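Long-range contacts in PHOX (Pseudomonas fluorescens, PDB 4A9V), which hydrolyses phosphate monoesters as an alkaline phosphatase, with a cofactor built of two oxo-bridged irons and calcium ions in a beta-propeller: residues L173-N178 with T191-F196; N195-F200 with R269-N274; Q213-V218 with H370-A375. One frame throughout, in Å; residues are numbered along the deposited sequence.

Contact 1 (L173-N178 with T191-F196); sequences LGTFQN and TCEENF. With FEO (mu-oxo-diiron), chain S.
The Phe176 ring turns an edge to Phe196: the carbonyl O of Phe196 lies near the ring plane beside CE1, and CB of Phe196 is 4.0 Å from the same CE1. His246 meets the Phe176 ring from outside the two segments. The flat amide of Asn178 works at its edge, its ND2 giving both protons close to the amide plane, one to Thr191 OG1 (3.0 Å) and one to Thr175 OG1 (2.9 Å), which fixes the amide's rotation. Thr191 OG1 is also hydrogen-bonded to Asn88 OD1. With OG1 anti to the backbone N (chi1 -175°), Thr175 OG1 donates a hydrogen bond to the anti lone pair of Glu193 OE2 (2.7 Å), so a chain of hydrogen bonds crosses the buried interface; Lys263 forms a salt bridge with that carboxylate. Nearer the metals, Glu194 N donates almost straight (169°) to Gln177 O at 3.0 Å, coming from above the carbonyl plane and not along a lone pair. The Gln177 chain bends at chi2 and lays CG against Asn195 O (3.5 Å), while water 1 joins Gln177 O and NE2 to Asn195 N. The extended Glu194 bridges both irons, OE1 on FE1 and OE2 on FE2. Asn178 and Glu193 form a non-hydrogen-bonded antiparallel pair where strand 178-183 begins and 189-193 ends, in a sheet of the beta-propeller; directly after the latter strand comes Glu194 of the carboxylate-bridged diiron site.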
loop_
_atom_site.group_PDB
_atom_site.type_symbol
_atom_site.label_atom_id
_atom_site.label_comp_id
_atom_site.label_asym_id
_atom_site.label_seq_id
_atom_site.Cartn_x
_atom_site.Cartn_y
_atom_site.Cartn_z
ATOM N N LEU A 173 2.820 2.912 20.762
ATOM C CA LEU A 173 3.290 4.136 20.133
ATOM C C LEU A 173 3.493 3.908 18.645
ATOM O O LEU A 173 4.336 3.113 18.217
ATOM C CB LEU A 173 4.585 4.621 20.769
ATOM C CG LEU A 173 4.489 5.018 22.240
ATOM C CD1 LEU A 173 5.827 5.553 22.713
ATOM C CD2 LEU A 173 3.381 6.033 22.474
ATOM N N GLY A 174 2.733 4.652 17.861
ATOM C CA GLY A 174 3.037 4.823 16.456
ATOM C C GLY A 174 2.380 3.845 15.516
ATOM O O GLY A 174 2.088 2.692 15.862
ATOM N N THR A 175 2.168 4.341 14.305
ATOM C CA THR A 175 2.085 3.538 13.110
ATOM C C THR A 175 3.092 4.128 12.129
ATOM O O THR A 175 3.295 5.348 12.105
ATOM C CB THR A 175 0.640 3.550 12.555
ATOM O OG1 THR A 175 0.530 2.672 11.440
ATOM C CG2 THR A 175 0.194 4.939 12.136
ATOM N N PHE A 176 3.872 3.257 11.498
ATOM C CA PHE A 176 4.941 3.691 10.617
ATOM C C PHE A 176 5.118 2.656 9.506
ATOM O O PHE A 176 4.450 1.623 9.509
ATOM C CB PHE A 176 6.250 3.958 11.398
ATOM C CG PHE A 176 6.690 2.821 12.297
ATOM C CD1 PHE A 176 7.365 1.726 11.773
ATOM C CD2 PHE A 176 6.469 2.864 13.662
ATOM C CE1 PHE A 176 7.749 0.674 12.584
ATOM C CE2 PHE A 176 6.888 1.832 14.484
ATOM C CZ PHE A 176 7.491 0.718 13.937
ATOM N N GLN A 177 5.892 3.001 8.485
ATOM C CA GLN A 177 6.019 2.158 7.296
ATOM C C GLN A 177 4.631 1.868 6.714
ATOM O O GLN A 177 4.368 0.815 6.130
ATOM C CB GLN A 177 6.840 0.894 7.574
ATOM C CG GLN A 177 8.310 1.188 7.857
ATOM C CD GLN A 177 9.174 1.502 6.634
ATOM O OE1 GLN A 177 10.338 1.880 6.788
ATOM N NE2 GLN A 177 8.694 1.174 5.449
ATOM N N ASN A 178 3.834 2.925 6.680
ATOM C CA ASN A 178 2.469 2.898 6.159
ATOM C C ASN A 178 2.455 2.911 4.641
ATOM O O ASN A 178 2.834 3.900 4.014
ATOM C CB ASN A 178 1.691 4.099 6.671
ATOM C CG ASN A 178 1.662 4.147 8.164
ATOM O OD1 ASN A 178 2.672 4.459 8.797
ATOM N ND2 ASN A 178 0.572 3.652 8.736
ATOM N N THR A 191 -5.130 2.022 7.280
ATOM C CA THR A 191 -3.751 2.172 6.875
ATOM C C THR A 191 -2.976 0.904 7.227
ATOM O O THR A 191 -3.242 0.254 8.235
ATOM C CB THR A 191 -3.099 3.434 7.485
ATOM O OG1 THR A 191 -1.813 3.617 6.891
ATOM C CG2 THR A 191 -2.937 3.334 8.989
ATOM N N CYS A 192 -2.042 0.533 6.362
ATOM C CA CYS A 192 -1.427 -0.783 6.387
ATOM C C CYS A 192 0.063 -0.669 6.680
ATOM O O CYS A 192 0.794 -0.007 5.945
ATOM C CB CYS A 192 -1.622 -1.441 5.029
ATOM S SG CYS A 192 -3.331 -1.911 4.731
ATOM N N GLU A 193 0.516 -1.324 7.744
ATOM C CA GLU A 193 1.929 -1.351 8.112
ATOM C C GLU A 193 2.622 -2.470 7.347
ATOM O O GLU A 193 2.272 -3.638 7.502
ATOM C CB GLU A 193 2.064 -1.571 9.625
ATOM C CG GLU A 193 1.473 -0.424 10.423
ATOM C CD GLU A 193 1.277 -0.696 11.908
ATOM O OE1 GLU A 193 1.446 -1.842 12.384
ATOM O OE2 GLU A 193 0.942 0.282 12.619
ATOM N N GLU A 194 3.589 -2.102 6.509
ATOM C CA GLU A 194 4.227 -3.047 5.585
ATOM C C GLU A 194 5.634 -3.419 6.084
ATOM O O GLU A 194 5.768 -4.340 6.879
ATOM C CB GLU A 194 4.241 -2.494 4.146
ATOM C CG GLU A 194 4.819 -3.465 3.123
ATOM C CD GLU A 194 5.113 -2.818 1.789
ATOM O OE1 GLU A 194 5.422 -1.606 1.767
ATOM O OE2 GLU A 194 5.113 -3.546 0.778
ATOM N N ASN A 195 6.662 -2.654 5.724
ATOM C CA ASN A 195 8.046 -3.033 6.043
ATOM C C ASN A 195 8.481 -2.563 7.429
ATOM O O ASN A 195 9.581 -2.025 7.631
ATOM C CB ASN A 195 8.989 -2.527 4.962
ATOM C CG ASN A 195 8.811 -3.281 3.663
ATOM O OD1 ASN A 195 8.866 -4.512 3.645
ATOM N ND2 ASN A 195 8.493 -2.567 2.598
ATOM N N PHE A 196 7.637 -2.858 8.408
ATOM C CA PHE A 196 7.865 -2.410 9.772
ATOM C C PHE A 196 9.130 -3.019 10.369
ATOM O O PHE A 196 9.799 -2.396 11.186
ATOM C CB PHE A 196 6.651 -2.714 10.660
ATOM C CG PHE A 196 6.426 -4.179 10.913
ATOM C CD1 PHE A 196 5.725 -4.966 10.017
ATOM C CD2 PHE A 196 6.876 -4.759 12.083
ATOM C CE1 PHE A 196 5.537 -6.315 10.260
ATOM C CE2 PHE A 196 6.695 -6.104 12.327
ATOM C CZ PHE A 196 6.013 -6.885 11.425
HETATM FE FE1 FEO S . 5.083 -0.187 0.339
HETATM FE FE2 FEO S . 4.803 -3.266 -1.245
HETATM O O FEO S . 5.053 -1.352 -1.228
HETATM O O HOH W 1 6.484 -0.061 4.261
HETATM O O HOH W 2 4.849 1.370 -1.139
HETATM O O HOH W 3 7.288 -0.244 -0.194
#

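Contact 2 (N195-F200 with R269-N274); sequences NFTDCF and RFKHEN. With CA (calcium ion), chain Q; FEO (mu-oxo-diiron), chain S.
The oxo-bridged diiron and calcium site takes one of its carboxylates, Glu273, from segment 269-274, and the same segment packs against the short 3-10 turn that follows Glu194. Glu273 spans two metals: OE1 binds iron FE2 at 2.0 Å and OE2 the calcium at 2.3 Å, the chain being bent at chi2 (93°). Glu194, Asp292 and Glu387 complete the protein ligands of FE2, and Asp479 shares the calcium. Away from the metals, Lys271 runs out fully extended beyond CG and crosses Thr197 at about a right angle, its NZ donating at 3.1 Å to Thr197 OG1, which sits between the backbone N and the carbonyl carbon (chi1 53°). NZ also reaches water 4 at 2.8 Å, which lies 2.8 Å from both Asn195 OD1 and Asp198 OD1 and has more acceptors around it than protons to give. Lys271 NZ is also hydrogen-bonded to Tyr216 O and forms a salt bridge with Glu293; this company would be expected to keep the lysine charged. Lys271 is itself the centre of an inverse gamma turn in the loop leading to propeller strand 276-279, while Thr197 belongs to a short 3-10 turn. The extended chain of Arg269 brings NH2 to the edge of the Phe196 ring, 3.6 Å from CZ and near the ring plane, with guanidinium and ring 64° apart. The guanidinium is held by Ile369 O on NH1 and Leu243 O on NH2. On one face of the Phe196 ring lies CG2 of Thr197, offset toward the rim.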
loop_
_atom_site.group_PDB
_atom_site.type_symbol
_atom_site.label_atom_id
_atom_site.label_comp_id
_atom_site.label_asym_id
_atom_site.label_seq_id
_atom_site.Cartn_x
_atom_site.Cartn_y
_atom_site.Cartn_z
ATOM N N ASN A 195 6.662 -2.654 5.724
ATOM C CA ASN A 195 8.046 -3.033 6.043
ATOM C C ASN A 195 8.481 -2.563 7.429
ATOM O O ASN A 195 9.581 -2.025 7.631
ATOM C CB ASN A 195 8.989 -2.527 4.962
ATOM C CG ASN A 195 8.811 -3.281 3.663
ATOM O OD1 ASN A 195 8.866 -4.512 3.645
ATOM N ND2 ASN A 195 8.493 -2.567 2.598
ATOM N N PHE A 196 7.637 -2.858 8.408
ATOM C CA PHE A 196 7.865 -2.410 9.772
ATOM C C PHE A 196 9.130 -3.019 10.369
ATOM O O PHE A 196 9.799 -2.396 11.186
ATOM C CB PHE A 196 6.651 -2.714 10.660
ATOM C CG PHE A 196 6.426 -4.179 10.913
ATOM C CD1 PHE A 196 5.725 -4.966 10.017
ATOM C CD2 PHE A 196 6.876 -4.759 12.083
ATOM C CE1 PHE A 196 5.537 -6.315 10.260
ATOM C CE2 PHE A 196 6.695 -6.104 12.327
ATOM C CZ PHE A 196 6.013 -6.885 11.425
ATOM N N THR A 197 9.448 -4.244 9.966
ATOM C CA THR A 197 10.593 -4.960 10.512
ATOM C C THR A 197 11.908 -4.266 10.191
ATOM O O THR A 197 12.873 -4.409 10.940
ATOM C CB THR A 197 10.644 -6.404 9.983
ATOM O OG1 THR A 197 10.583 -6.383 8.555
ATOM C CG2 THR A 197 9.478 -7.218 10.508
ATOM N N ASP A 198 11.944 -3.504 9.099
ATOM C CA ASP A 198 13.155 -2.789 8.678
ATOM C C ASP A 198 13.667 -1.873 9.783
ATOM O O ASP A 198 14.852 -1.536 9.819
ATOM C CB ASP A 198 12.865 -1.929 7.447
ATOM C CG ASP A 198 12.610 -2.742 6.192
ATOM O OD1 ASP A 198 12.596 -3.990 6.253
ATOM O OD2 ASP A 198 12.420 -2.109 5.131
ATOM N N CYS A 199 12.743 -1.381 10.604
ATOM C CA CYS A 199 13.018 -0.324 11.571
ATOM C C CYS A 199 13.639 -0.838 12.861
ATOM O O CYS A 199 14.023 -0.042 13.711
ATOM C CB CYS A 199 11.722 0.413 11.890
ATOM S SG CYS A 199 10.984 1.217 10.463
ATOM N N PHE A 200 13.668 -2.157 13.033
ATOM C CA PHE A 200 14.167 -2.763 14.262
ATOM C C PHE A 200 15.583 -3.282 14.069
ATOM O O PHE A 200 15.982 -3.649 12.970
ATOM C CB PHE A 200 13.239 -3.899 14.689
ATOM C CG PHE A 200 11.887 -3.426 15.146
ATOM C CD1 PHE A 200 10.902 -3.089 14.226
ATOM C CD2 PHE A 200 11.624 -3.234 16.495
ATOM C CE1 PHE A 200 9.694 -2.568 14.647
ATOM C CE2 PHE A 200 10.418 -2.714 16.923
ATOM C CZ PHE A 200 9.456 -2.365 15.993
ATOM N N ARG A 269 -1.210 -10.185 11.360
ATOM C CA ARG A 269 0.055 -9.458 11.334
ATOM C C ARG A 269 0.938 -9.999 10.217
ATOM O O ARG A 269 1.209 -11.202 10.158
ATOM C CB ARG A 269 0.774 -9.599 12.682
ATOM C CG ARG A 269 2.169 -9.001 12.695
ATOM C CD ARG A 269 2.697 -8.928 14.113
ATOM N NE ARG A 269 4.133 -8.683 14.162
ATOM C CZ ARG A 269 5.065 -9.627 14.094
ATOM N NH1 ARG A 269 4.734 -10.899 13.939
ATOM N NH2 ARG A 269 6.341 -9.283 14.113
ATOM N N PHE A 270 1.359 -9.108 9.327
ATOM C CA PHE A 270 2.227 -9.416 8.196
ATOM C C PHE A 270 2.574 -8.075 7.539
ATOM O O PHE A 270 2.337 -7.024 8.138
ATOM C CB PHE A 270 1.611 -10.464 7.221
ATOM C CG PHE A 270 0.191 -10.177 6.776
ATOM C CD1 PHE A 270 -0.058 -9.432 5.632
ATOM C CD2 PHE A 270 -0.872 -10.850 7.362
ATOM C CE1 PHE A 270 -1.342 -9.290 5.143
ATOM C CE2 PHE A 270 -2.154 -10.713 6.879
ATOM C CZ PHE A 270 -2.387 -9.960 5.752
ATOM N N LYS A 271 3.256 -8.104 6.400
ATOM C CA LYS A 271 3.709 -6.873 5.770
ATOM C C LYS A 271 2.618 -6.365 4.817
ATOM O O LYS A 271 2.633 -6.617 3.611
ATOM C CB LYS A 271 5.071 -7.082 5.108
ATOM C CG LYS A 271 6.106 -7.480 6.137
ATOM C CD LYS A 271 7.527 -7.564 5.618
ATOM C CE LYS A 271 8.421 -8.150 6.697
ATOM N NZ LYS A 271 9.825 -8.336 6.248
ATOM N N HIS A 272 1.595 -5.768 5.422
ATOM C CA HIS A 272 0.372 -5.402 4.713
ATOM C C HIS A 272 0.634 -4.353 3.664
ATOM O O HIS A 272 1.134 -3.275 3.985
ATOM C CB HIS A 272 -0.633 -4.817 5.699
ATOM C CG HIS A 272 -1.215 -5.815 6.659
ATOM N ND1 HIS A 272 -2.337 -6.514 6.373
ATOM C CD2 HIS A 272 -0.849 -6.165 7.946
ATOM C CE1 HIS A 272 -2.659 -7.282 7.423
ATOM N NE2 HIS A 272 -1.755 -7.075 8.382
ATOM N N GLU A 273 0.151 -4.585 2.445
ATOM C CA GLU A 273 0.188 -3.566 1.397
ATOM C C GLU A 273 -1.067 -2.694 1.461
ATOM O O GLU A 273 -1.003 -1.544 1.887
ATOM C CB GLU A 273 0.346 -4.189 0.020
ATOM C CG GLU A 273 0.493 -3.138 -1.072
ATOM C CD GLU A 273 1.932 -2.795 -1.401
ATOM O OE1 GLU A 273 2.831 -3.576 -0.997
ATOM O OE2 GLU A 273 2.145 -1.767 -2.094
ATOM N N ASN A 274 -2.212 -3.225 1.030
ATOM C CA ASN A 274 -3.477 -2.493 1.128
ATOM C C ASN A 274 -4.587 -3.378 1.681
ATOM O O ASN A 274 -4.363 -4.510 2.104
ATOM C CB ASN A 274 -3.861 -1.775 -0.196
ATOM C CG ASN A 274 -4.721 -2.619 -1.124
ATOM O OD1 ASN A 274 -4.577 -3.841 -1.204
ATOM N ND2 ASN A 274 -5.531 -1.948 -1.938
HETATM CA CA CA Q . 3.733 -0.391 -3.058
HETATM FE FE1 FEO S . 5.083 -0.187 0.339
HETATM FE FE2 FEO S . 4.803 -3.266 -1.245
HETATM O O FEO S . 5.053 -1.352 -1.228
HETATM O O HOH W 4 10.712 -5.865 5.281
HETATM O O HOH W 2 4.849 1.370 -1.139
HETATM O O HOH W 5 2.027 1.095 -1.964
HETATM O O HOH W 6 3.676 1.745 -4.336
HETATM O O HOH W 7 6.310 0.004 -3.392
HETATM O O HOH W 3 7.288 -0.244 -0.194
#

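Contact 3 (Q213-V218 with H370-A375); sequences QKRYGV and HARLAA
With CG anti to the carbonyl carbon (chi1 -78°), the Tyr216 ring is swung off helix 211-216 toward helix 371-377, and Arg372, likewise turned at chi1 (-76°) but then extended from CG to NE, comes over it, tip to tip. Arg372 CD stands over the centre of one ring face, 3.9 Å from the centroid, a CH-pi contact; the guanidinium lies too far along to add more than a weak cation-pi attraction. Tyr216 OH accepts the backbone N-H of Arg372 at 3.1 Å in a nearly straight bond (174°), and also bonds Arg269 O. Arg372 NH1 donates in a bent bond to a lone pair of Arg215 O (3.0 Å), which lies in the guanidinium plane; Asp291 on NE and Glu293 on NH2 form salt bridges with Arg372 and probably offset its charge. Arg215, bent at chi2, brings one guanidinium face against Arg372 CB, and its CG lies 3.9 Å from Leu373 CD2; Glu296 forms a salt bridge with its NE. The arrangement joins two helix ends beside the propeller: the C-terminal turn of 211-216, closed by a Schellman motif at Gly217, and the first turn of 371-377, where His370 is the N-cap residue.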
loop_
_atom_site.group_PDB
_atom_site.type_symbol
_atom_site.label_atom_id
_atom_site.label_comp_id
_atom_site.label_asym_id
_atom_site.label_seq_id
_atom_site.Cartn_x
_atom_site.Cartn_y
_atom_site.Cartn_z
ATOM N N GLN A 213 10.377 -14.600 14.629
ATOM C CA GLN A 213 11.106 -13.383 14.328
ATOM C C GLN A 213 11.862 -13.491 13.007
ATOM O O GLN A 213 11.798 -12.594 12.169
ATOM C CB GLN A 213 12.049 -13.047 15.480
ATOM C CG GLN A 213 11.309 -12.670 16.752
ATOM C CD GLN A 213 12.194 -12.638 17.978
ATOM O OE1 GLN A 213 13.233 -13.299 18.038
ATOM N NE2 GLN A 213 11.736 -11.941 19.004
ATOM N N LYS A 214 12.457 -14.650 12.755
ATOM C CA LYS A 214 13.167 -14.876 11.505
ATOM C C LYS A 214 12.227 -14.876 10.301
ATOM O O LYS A 214 12.557 -14.320 9.259
ATOM C CB LYS A 214 13.957 -16.182 11.572
ATOM C CG LYS A 214 15.185 -16.076 12.452
ATOM C CD LYS A 214 16.000 -17.349 12.456
ATOM C CE LYS A 214 17.277 -17.148 13.244
ATOM N NZ LYS A 214 18.045 -18.408 13.346
ATOM N N ARG A 215 11.040 -15.457 10.452
ATOM C CA ARG A 215 10.099 -15.524 9.338
ATOM C C ARG A 215 9.638 -14.125 8.921
ATOM O O ARG A 215 9.295 -13.901 7.758
ATOM C CB ARG A 215 8.902 -16.416 9.697
ATOM C CG ARG A 215 7.773 -16.414 8.678
ATOM C CD ARG A 215 8.192 -16.933 7.304
ATOM N NE ARG A 215 7.074 -16.955 6.358
ATOM C CZ ARG A 215 6.149 -17.910 6.313
ATOM N NH1 ARG A 215 6.259 -18.977 7.093
ATOM N NH2 ARG A 215 5.145 -17.824 5.457
ATOM N N TYR A 216 9.603 -13.195 9.869
ATOM C CA TYR A 216 9.207 -11.832 9.568
ATOM C C TYR A 216 10.384 -10.952 9.151
ATOM O O TYR A 216 10.178 -9.841 8.671
ATOM C CB TYR A 216 8.429 -11.234 10.743
ATOM C CG TYR A 216 6.988 -11.712 10.803
ATOM C CD1 TYR A 216 6.673 -13.016 11.165
ATOM C CD2 TYR A 216 5.952 -10.879 10.420
ATOM C CE1 TYR A 216 5.360 -13.460 11.164
ATOM C CE2 TYR A 216 4.637 -11.313 10.417
ATOM C CZ TYR A 216 4.345 -12.606 10.794
ATOM O OH TYR A 216 3.057 -13.089 10.780
ATOM N N GLY A 217 11.604 -11.475 9.238
ATOM C CA GLY A 217 12.738 -10.878 8.540
ATOM C C GLY A 217 13.492 -9.817 9.326
ATOM O O GLY A 217 14.254 -9.046 8.747
ATOM N N VAL A 218 13.358 -9.820 10.646
ATOM C CA VAL A 218 14.116 -8.881 11.473
ATOM C C VAL A 218 15.604 -9.219 11.457
ATOM O O VAL A 218 15.977 -10.381 11.307
ATOM C CB VAL A 218 13.571 -8.847 12.918
ATOM C CG1 VAL A 218 13.850 -10.152 13.638
ATOM C CG2 VAL A 218 14.106 -7.654 13.688
ATOM N N HIS A 370 1.277 -14.371 14.437
ATOM C CA HIS A 370 2.137 -15.176 13.576
ATOM C C HIS A 370 1.368 -15.733 12.407
ATOM O O HIS A 370 1.570 -16.876 11.990
ATOM C CB HIS A 370 2.780 -16.289 14.392
ATOM C CG HIS A 370 3.694 -15.775 15.463
ATOM N ND1 HIS A 370 3.963 -16.462 16.590
ATOM C CD2 HIS A 370 4.442 -14.604 15.528
ATOM C CE1 HIS A 370 4.829 -15.757 17.343
ATOM N NE2 HIS A 370 5.112 -14.617 16.696
ATOM N N ALA A 371 0.585 -14.876 11.762
ATOM C CA ALA A 371 -0.265 -15.298 10.659
ATOM C C ALA A 371 0.530 -15.955 9.529
ATOM O O ALA A 371 0.042 -16.892 8.906
ATOM C CB ALA A 371 -1.065 -14.124 10.140
ATOM N N ARG A 372 1.738 -15.466 9.247
ATOM C CA ARG A 372 2.544 -16.068 8.189
ATOM C C ARG A 372 2.778 -17.548 8.479
ATOM O O ARG A 372 2.757 -18.380 7.570
ATOM C CB ARG A 372 3.894 -15.360 8.072
ATOM C CG ARG A 372 3.847 -14.011 7.376
ATOM C CD ARG A 372 5.245 -13.450 7.179
ATOM N NE ARG A 372 5.232 -12.301 6.297
ATOM C CZ ARG A 372 6.318 -11.690 5.851
ATOM N NH1 ARG A 372 7.525 -12.042 6.283
ATOM N NH2 ARG A 372 6.193 -10.747 4.937
ATOM N N LEU A 373 3.139 -17.857 9.720
ATOM C CA LEU A 373 3.436 -19.226 10.112
ATOM C C LEU A 373 2.187 -20.089 10.041
ATOM O O LEU A 373 2.247 -21.239 9.634
ATOM C CB LEU A 373 4.023 -19.267 11.523
ATOM C CG LEU A 373 5.438 -18.704 11.625
ATOM C CD1 LEU A 373 5.907 -18.756 13.070
ATOM C CD2 LEU A 373 6.399 -19.482 10.740
ATOM N N ALA A 374 1.054 -19.544 10.468
ATOM C CA ALA A 374 -0.196 -20.295 10.428
ATOM C C ALA A 374 -0.590 -20.592 8.978
ATOM O O ALA A 374 -1.037 -21.696 8.653
ATOM C CB ALA A 374 -1.298 -19.525 11.142
ATOM N N ALA A 375 -0.402 -19.614 8.096
ATOM C CA ALA A 375 -0.737 -19.786 6.692
ATOM C C ALA A 375 0.154 -20.846 6.024
ATOM O O ALA A 375 -0.298 -21.592 5.158
ATOM C CB ALA A 375 -0.629 -18.454 5.969
#

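How the contacts relate
Contacts 1 and 2 lie with centres about 6 Å apart and share Asn195 and Phe196: the chain leaves strand 189-193 in contact 1 and enters the 3-10 turn of contact 2. Their glutamates, Glu194 and Glu273, meet on the diiron cofactor. The centre of contact 3 is about 11 Å from that of contact 2 and about 16 Å from that of contact 1, farther from the chain centre. It opens after contact 1 has closed, and its segments alternate with those of contact 2 along the sequence. Contacts 2 and 3 also touch where Lys271 CG meets Arg372 NH2 (3.5 Å). Two metal-binding loops of the propeller thus lie side by side, and the second also touches the two helices of contact 3.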